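Local coordinates for protein CytC3 (Streptomyces, PDB 3GJA) that is a nonheme iron halogenase of the phytanoyl-CoA dioxygenase family, probably chlorinating an unactivated carbon of a carrier-bound amino acid during biosynthesis, at residues A[233-236]-A[237-240]; A[13-16]-A[17-21]. All blocks are in the same frame, centred on the assembly; numbering follows the deposited sequence.

Contact 1: residues A[233-236]-A[237-240]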
ATOM      1  N   ILE A 233       6.075   1.056   7.254  1.00 32.25           N
ATOM      2  CA  ILE A 233       5.374  -0.172   6.944  1.00 34.00           C
ATOM      3  C   ILE A 233       4.464  -0.484   8.119  1.00 35.44           C
ATOM      4  O   ILE A 233       4.891  -0.424   9.277  1.00 36.55           O
ATOM      5  CB  ILE A 233       6.366  -1.338   6.717  1.00 36.04           C
ATOM      6  CG1 ILE A 233       7.359  -0.960   5.607  1.00 35.11           C
ATOM      7  CG2 ILE A 233       5.599  -2.615   6.349  1.00 34.02           C
ATOM      8  CD1 ILE A 233       8.373  -2.042   5.277  1.00 34.67           C
ATOM      9  N   PHE A 234       3.212  -0.813   7.823  1.00 34.99           N
ATOM     10  CA  PHE A 234       2.253  -1.112   8.876  1.00 34.23           C
ATOM     11  C   PHE A 234       1.086  -1.950   8.395  1.00 35.09           C
ATOM     12  O   PHE A 234       0.758  -1.965   7.204  1.00 36.30           O
ATOM     13  CB  PHE A 234       1.690   0.192   9.450  1.00 34.96           C
ATOM     14  CG  PHE A 234       1.032   1.085   8.417  1.00 34.81           C
ATOM     15  CD1 PHE A 234       1.780   2.016   7.696  1.00 35.67           C
ATOM     16  CD2 PHE A 234      -0.339   1.004   8.175  1.00 35.33           C
ATOM     17  CE1 PHE A 234       1.172   2.860   6.753  1.00 35.32           C
ATOM     18  CE2 PHE A 234      -0.961   1.842   7.232  1.00 36.15           C
ATOM     19  CZ  PHE A 234      -0.201   2.773   6.521  1.00 35.12           C
ATOM     20  N   TRP A 235       0.457  -2.651   9.330  1.00 35.23           N
ATOM     21  CA  TRP A 235      -0.726  -3.429   9.010  1.00 34.10           C
ATOM     22  C   TRP A 235      -1.775  -2.366   8.705  1.00 34.20           C
ATOM     23  O   TRP A 235      -1.868  -1.363   9.415  1.00 31.86           O
ATOM     24  CB  TRP A 235      -1.180  -4.247  10.217  1.00 35.38           C
ATOM     25  CG  TRP A 235      -0.476  -5.550  10.384  1.00 36.42           C
ATOM     26  CD1 TRP A 235       0.364  -5.904  11.401  1.00 35.92           C
ATOM     27  CD2 TRP A 235      -0.598  -6.702   9.541  1.00 36.36           C
ATOM     28  NE1 TRP A 235       0.768  -7.205  11.247  1.00 37.80           N
ATOM     29  CE2 TRP A 235       0.192  -7.721  10.113  1.00 37.01           C
ATOM     30  CE3 TRP A 235      -1.299  -6.971   8.357  1.00 36.06           C
ATOM     31  CZ2 TRP A 235       0.303  -8.995   9.543  1.00 35.91           C
ATOM     32  CZ3 TRP A 235      -1.190  -8.241   7.789  1.00 37.45           C
ATOM     33  CH2 TRP A 235      -0.393  -9.237   8.385  1.00 36.90           C
ATOM     34  N   SER A 236      -2.553  -2.578   7.652  1.00 33.65           N
ATOM     35  CA  SER A 236      -3.583  -1.626   7.259  1.00 35.32           C
ATOM     36  C   SER A 236      -4.532  -1.250   8.405  1.00 36.69           C
ATOM     37  O   SER A 236      -5.088  -0.150   8.422  1.00 35.83           O
ATOM     38  CB  SER A 236      -4.396  -2.205   6.103  1.00 33.42           C
ATOM     39  OG  SER A 236      -4.887  -3.495   6.444  1.00 33.95           O
ATOM     40  N   ASN A 237      -4.712  -2.161   9.356  1.00 38.41           N
ATOM     41  CA  ASN A 237      -5.619  -1.929  10.480  1.00 40.50           C
ATOM     42  C   ASN A 237      -4.949  -1.461  11.773  1.00 40.89           C
ATOM     43  O   ASN A 237      -5.575  -1.455  12.831  1.00 40.13           O
ATOM     44  CB  ASN A 237      -6.426  -3.199  10.757  1.00 42.68           C
ATOM     45  CG  ASN A 237      -5.557  -4.361  11.189  1.00 47.91           C
ATOM     46  OD1 ASN A 237      -4.491  -4.599  10.619  1.00 50.47           O
ATOM     47  ND2 ASN A 237      -6.014  -5.104  12.193  1.00 52.09           N
ATOM     48  N   THR A 238      -3.684  -1.063  11.694  1.00 39.12           N
ATOM     49  CA  THR A 238      -2.982  -0.602  12.884  1.00 39.29           C
ATOM     50  C   THR A 238      -3.552   0.724  13.374  1.00 37.87           C
ATOM     51  O   THR A 238      -3.892   1.602  12.584  1.00 37.90           O
ATOM     52  CB  THR A 238      -1.476  -0.428  12.611  1.00 39.43           C
ATOM     53  OG1 THR A 238      -0.912  -1.701  12.276  1.00 44.41           O
ATOM     54  CG2 THR A 238      -0.766   0.134  13.834  1.00 38.01           C
ATOM     55  N   MET A 239      -3.656   0.857  14.687  1.00 37.53           N
ATOM     56  CA  MET A 239      -4.172   2.073  15.299  1.00 38.53           C
ATOM     57  C   MET A 239      -3.360   3.266  14.819  1.00 37.59           C
ATOM     58  O   MET A 239      -2.143   3.283  14.950  1.00 38.86           O
ATOM     59  CB  MET A 239      -4.059   1.973  16.822  1.00 40.89           C
ATOM     60  CG  MET A 239      -4.675   3.140  17.577  1.00 43.08           C
ATOM     61  SD  MET A 239      -6.453   3.189  17.353  1.00 47.38           S
ATOM     62  CE  MET A 239      -6.953   1.845  18.396  1.00 46.10           C
ATOM     63  N   HIS A 240      -4.020   4.266  14.250  1.00 37.24           N
ATOM     64  CA  HIS A 240      -3.289   5.438  13.803  1.00 36.38           C
ATOM     65  C   HIS A 240      -4.171   6.666  13.669  1.00 35.52           C
ATOM     66  O   HIS A 240      -5.400   6.572  13.657  1.00 35.20           O
ATOM     67  CB  HIS A 240      -2.589   5.173  12.468  1.00 37.78           C
ATOM     68  CG  HIS A 240      -3.489   5.287  11.282  1.00 37.62           C
ATOM     69  ND1 HIS A 240      -4.383   4.302  10.927  1.00 40.87           N
ATOM     70  CD2 HIS A 240      -3.639   6.279  10.371  1.00 41.62           C
ATOM     71  CE1 HIS A 240      -5.044   4.678   9.846  1.00 42.14           C
ATOM     72  NE2 HIS A 240      -4.612   5.874   9.488  1.00 43.11           N
TER
HETATM   73  O   HOH W   1      -5.509   1.543  10.516  1.00 40.62           O

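Contact 2: residues A[13-16]-A[17-21]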
ATOM      1  N   SER A  13      15.892  -7.780  10.458  1.00 51.35           N
ATOM      2  CA  SER A  13      16.633  -8.538  11.449  1.00 53.44           C
ATOM      3  C   SER A  13      15.590  -9.131  12.387  1.00 54.93           C
ATOM      4  O   SER A  13      14.439  -8.701  12.387  1.00 55.30           O
ATOM      5  CB  SER A  13      17.549  -7.610  12.241  1.00 53.98           C
ATOM      6  OG  SER A  13      16.788  -6.743  13.066  1.00 54.54           O
ATOM      7  N   PRO A  14      15.972 -10.126  13.198  1.00 56.59           N
ATOM      8  CA  PRO A  14      14.993 -10.714  14.117  1.00 56.91           C
ATOM      9  C   PRO A  14      14.432  -9.675  15.089  1.00 57.30           C
ATOM     10  O   PRO A  14      13.272  -9.751  15.494  1.00 57.29           O
ATOM     11  CB  PRO A  14      15.796 -11.809  14.819  1.00 57.11           C
ATOM     12  CG  PRO A  14      17.205 -11.284  14.767  1.00 56.87           C
ATOM     13  CD  PRO A  14      17.293 -10.756  13.364  1.00 56.52           C
ATOM     14  N   GLU A  15      15.260  -8.699  15.451  1.00 57.34           N
ATOM     15  CA  GLU A  15      14.846  -7.643  16.368  1.00 58.39           C
ATOM     16  C   GLU A  15      13.794  -6.737  15.725  1.00 57.70           C
ATOM     17  O   GLU A  15      12.758  -6.436  16.323  1.00 56.53           O
ATOM     18  CB  GLU A  15      16.050  -6.796  16.779  1.00 61.25           C
ATOM     19  CG  GLU A  15      15.711  -5.713  17.794  1.00 67.51           C
ATOM     20  CD  GLU A  15      16.889  -4.807  18.114  1.00 71.44           C
ATOM     21  OE1 GLU A  15      17.965  -5.332  18.480  1.00 72.82           O
ATOM     22  OE2 GLU A  15      16.735  -3.568  18.009  1.00 74.01           O
ATOM     23  N   GLU A  16      14.072  -6.301  14.502  1.00 55.33           N
ATOM     24  CA  GLU A  16      13.162  -5.426  13.783  1.00 53.83           C
ATOM     25  C   GLU A  16      11.806  -6.091  13.602  1.00 52.26           C
ATOM     26  O   GLU A  16      10.770  -5.443  13.735  1.00 50.40           O
ATOM     27  CB  GLU A  16      13.774  -5.053  12.436  1.00 53.10           C
ATOM     28  CG  GLU A  16      15.128  -4.404  12.597  1.00 55.15           C
ATOM     29  CD  GLU A  16      15.797  -4.100  11.283  1.00 56.68           C
ATOM     30  OE1 GLU A  16      15.891  -5.015  10.439  1.00 57.99           O
ATOM     31  OE2 GLU A  16      16.241  -2.948  11.098  1.00 57.81           O
ATOM     32  N   VAL A  17      11.818  -7.386  13.303  1.00 52.37           N
ATOM     33  CA  VAL A  17      10.578  -8.136  13.128  1.00 52.20           C
ATOM     34  C   VAL A  17       9.810  -8.135  14.446  1.00 51.84           C
ATOM     35  O   VAL A  17       8.592  -7.985  14.463  1.00 51.38           O
ATOM     36  CB  VAL A  17      10.861  -9.599  12.705  1.00 52.84           C
ATOM     37  CG1 VAL A  17       9.559 -10.391  12.639  1.00 52.20           C
ATOM     38  CG2 VAL A  17      11.558  -9.623  11.350  1.00 52.28           C
ATOM     39  N   ALA A  18      10.535  -8.294  15.550  1.00 52.22           N
ATOM     40  CA  ALA A  18       9.926  -8.311  16.876  1.00 52.74           C
ATOM     41  C   ALA A  18       9.280  -6.965  17.169  1.00 52.65           C
ATOM     42  O   ALA A  18       8.170  -6.899  17.703  1.00 53.61           O
ATOM     43  CB  ALA A  18      10.975  -8.625  17.935  1.00 52.19           C
ATOM     44  N   ARG A  19       9.995  -5.900  16.821  1.00 50.88           N
ATOM     45  CA  ARG A  19       9.520  -4.538  17.019  1.00 50.28           C
ATOM     46  C   ARG A  19       8.205  -4.348  16.265  1.00 49.47           C
ATOM     47  O   ARG A  19       7.240  -3.808  16.804  1.00 48.54           O
ATOM     48  CB  ARG A  19      10.565  -3.553  16.498  1.00 51.80           C
ATOM     49  CG  ARG A  19      10.248  -2.089  16.727  1.00 54.98           C
ATOM     50  CD  ARG A  19      11.219  -1.237  15.938  1.00 57.00           C
ATOM     51  NE  ARG A  19      12.586  -1.718  16.114  1.00 60.91           N
ATOM     52  CZ  ARG A  19      13.619  -1.338  15.368  1.00 62.19           C
ATOM     53  NH1 ARG A  19      13.449  -0.462  14.385  1.00 61.92           N
ATOM     54  NH2 ARG A  19      14.825  -1.842  15.602  1.00 63.21           N
ATOM     55  N   PHE A  20       8.176  -4.804  15.017  1.00 47.98           N
ATOM     56  CA  PHE A  20       6.982  -4.690  14.194  1.00 46.36           C
ATOM     57  C   PHE A  20       5.837  -5.473  14.821  1.00 47.58           C
ATOM     58  O   PHE A  20       4.686  -5.040  14.802  1.00 47.63           O
ATOM     59  CB  PHE A  20       7.246  -5.239  12.793  1.00 42.96           C
ATOM     60  CG  PHE A  20       6.048  -5.179  11.893  1.00 42.02           C
ATOM     61  CD1 PHE A  20       5.791  -4.043  11.130  1.00 40.65           C
ATOM     62  CD2 PHE A  20       5.156  -6.246  11.832  1.00 40.69           C
ATOM     63  CE1 PHE A  20       4.660  -3.971  10.316  1.00 42.00           C
ATOM     64  CE2 PHE A  20       4.026  -6.184  11.025  1.00 40.40           C
ATOM     65  CZ  PHE A  20       3.775  -5.044  10.264  1.00 39.82           C
ATOM     66  N   GLU A  21       6.157  -6.639  15.368  1.00 49.04           N
ATOM     67  CA  GLU A  21       5.141  -7.473  15.985  1.00 51.87           C
ATOM     68  C   GLU A  21       4.484  -6.803  17.181  1.00 50.88           C
ATOM     69  O   GLU A  21       3.302  -7.012  17.435  1.00 51.51           O
ATOM     70  CB  GLU A  21       5.731  -8.820  16.407  1.00 55.37           C
ATOM     71  CG  GLU A  21       6.049  -9.730  15.234  1.00 62.02           C
ATOM     72  CD  GLU A  21       6.529 -11.108  15.661  1.00 67.18           C
ATOM     73  OE1 GLU A  21       6.771 -11.951  14.769  1.00 69.18           O
ATOM     74  OE2 GLU A  21       6.668 -11.348  16.885  1.00 69.58           O
TER

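Contact 1: residues A[233-236]-A[237-240]
Trp-235 O is approached by two groups of Thr-238. Thr-238 N donates to Trp-235 O at 2.9 Å, the donor standing well above the carbonyl plane (54° out), and this bond closes a type I beta turn from Trp-235 to Thr-238. Thr-238 OG1 stands 3.0 Å from the same Trp-235 O and 3.3 Å from Trp-235 CB; the hydroxyl sits next to its own backbone N (chi1 -63°), turned back over the turn, and is hydrogen-bonded to Gly-24 O. Beyond the turn, Thr-238 O takes water 1 at 2.6 Å and His-240 ND1 at 3.2 Å. Thr-238 O sits close to the imidazole plane, and the N-H comes in nearly along its C=O. That water also donates to Ser-236 O, at 2.7 Å, and lies 3.0 Å from His-240 ND1, so a single molecule ties a carbonyl inside the turn to the one at its exit and helps fix the rotation of the imidazole. Asn-237 lies alongside Trp-235, with OD1 3.4 Å from Trp-235 CB and the amide steeply inclined to the indole, 78° between planes. Ser-236 OG accepts from Thr-146 N. The turn carries the chain from strand 230-235, which runs antiparallel between strands 25-30 and 147-152, toward strand 240-242, consistent with the cupin-type barrel expected for this family; there His-240 meets the ring of His-118.

Contact 2: residues A[13-16]-A[17-21]
Glu-15 OE2 and Arg-19 NH2 make a long salt bridge of 3.5 Å on the outer side of helix 14-23, just after the capping box that Ser-13 and Glu-16 form at its start. The carboxylate oxygen stands at the edge of the guanidinium, near its plane, although the two planes are turned 54° apart. Glu-16 runs alongside Arg-19 instead, bringing CG over one guanidinium face, 4.0 Å from NH2. Across the same junction, Val-17 N bonds Ser-13 O at 3.1 Å and Arg-19 N bonds Glu-15 O, both donors close to the line of the carbonyl. Val-17 also lays CG2 against Ser-13 O, 3.2 Å away, because this methyl lies beside its own backbone N while CG1 is anti to it (chi1 175°). Behind this shell stands the box itself. Ser-13 OG accepts from Glu-16 N at 3.1 Å, and in return Ser-13 N donates to Glu-16 OE1 at 2.8 Å, so the N-cap amide and the Glu-16 amide of the first turn each gain a side-chain acceptor. With an alanine in place of Glu-16, Ser-13 N is likely to lose this acceptor and the guanidinium the methylene against its face, setting the Arg-19 end freer to turn. Further out, Glu-16, Arg-19 and Phe-20 rest on Ile-26 of strand 25-30. The Ser-13 N–H meets Glu-16 OE1 on its anti side, almost straight at 171° and slightly out of the carboxylate plane.

Contact 2 is a surface feature, about 20 Å from the chain centre to its own centre, whereas contact 1 is partly buried and sits about 11 Å from it. They meet through Phe-20, whose CE2 lies 3.4 Å from Trp-235 NE1, the rings inclined at about 45°, while CE1 packs on the backbone of Ile-233 and Phe-234. The helix thus lies against the end of strand 230-235, and both contacts also reach strand 25-30, contact 2 through side chains and contact 1 by backbone pairing as well as side chains. Their chemistry differs accordingly: one long salt bridge and a capping box outside, a water, a histidine and turn carbonyls within.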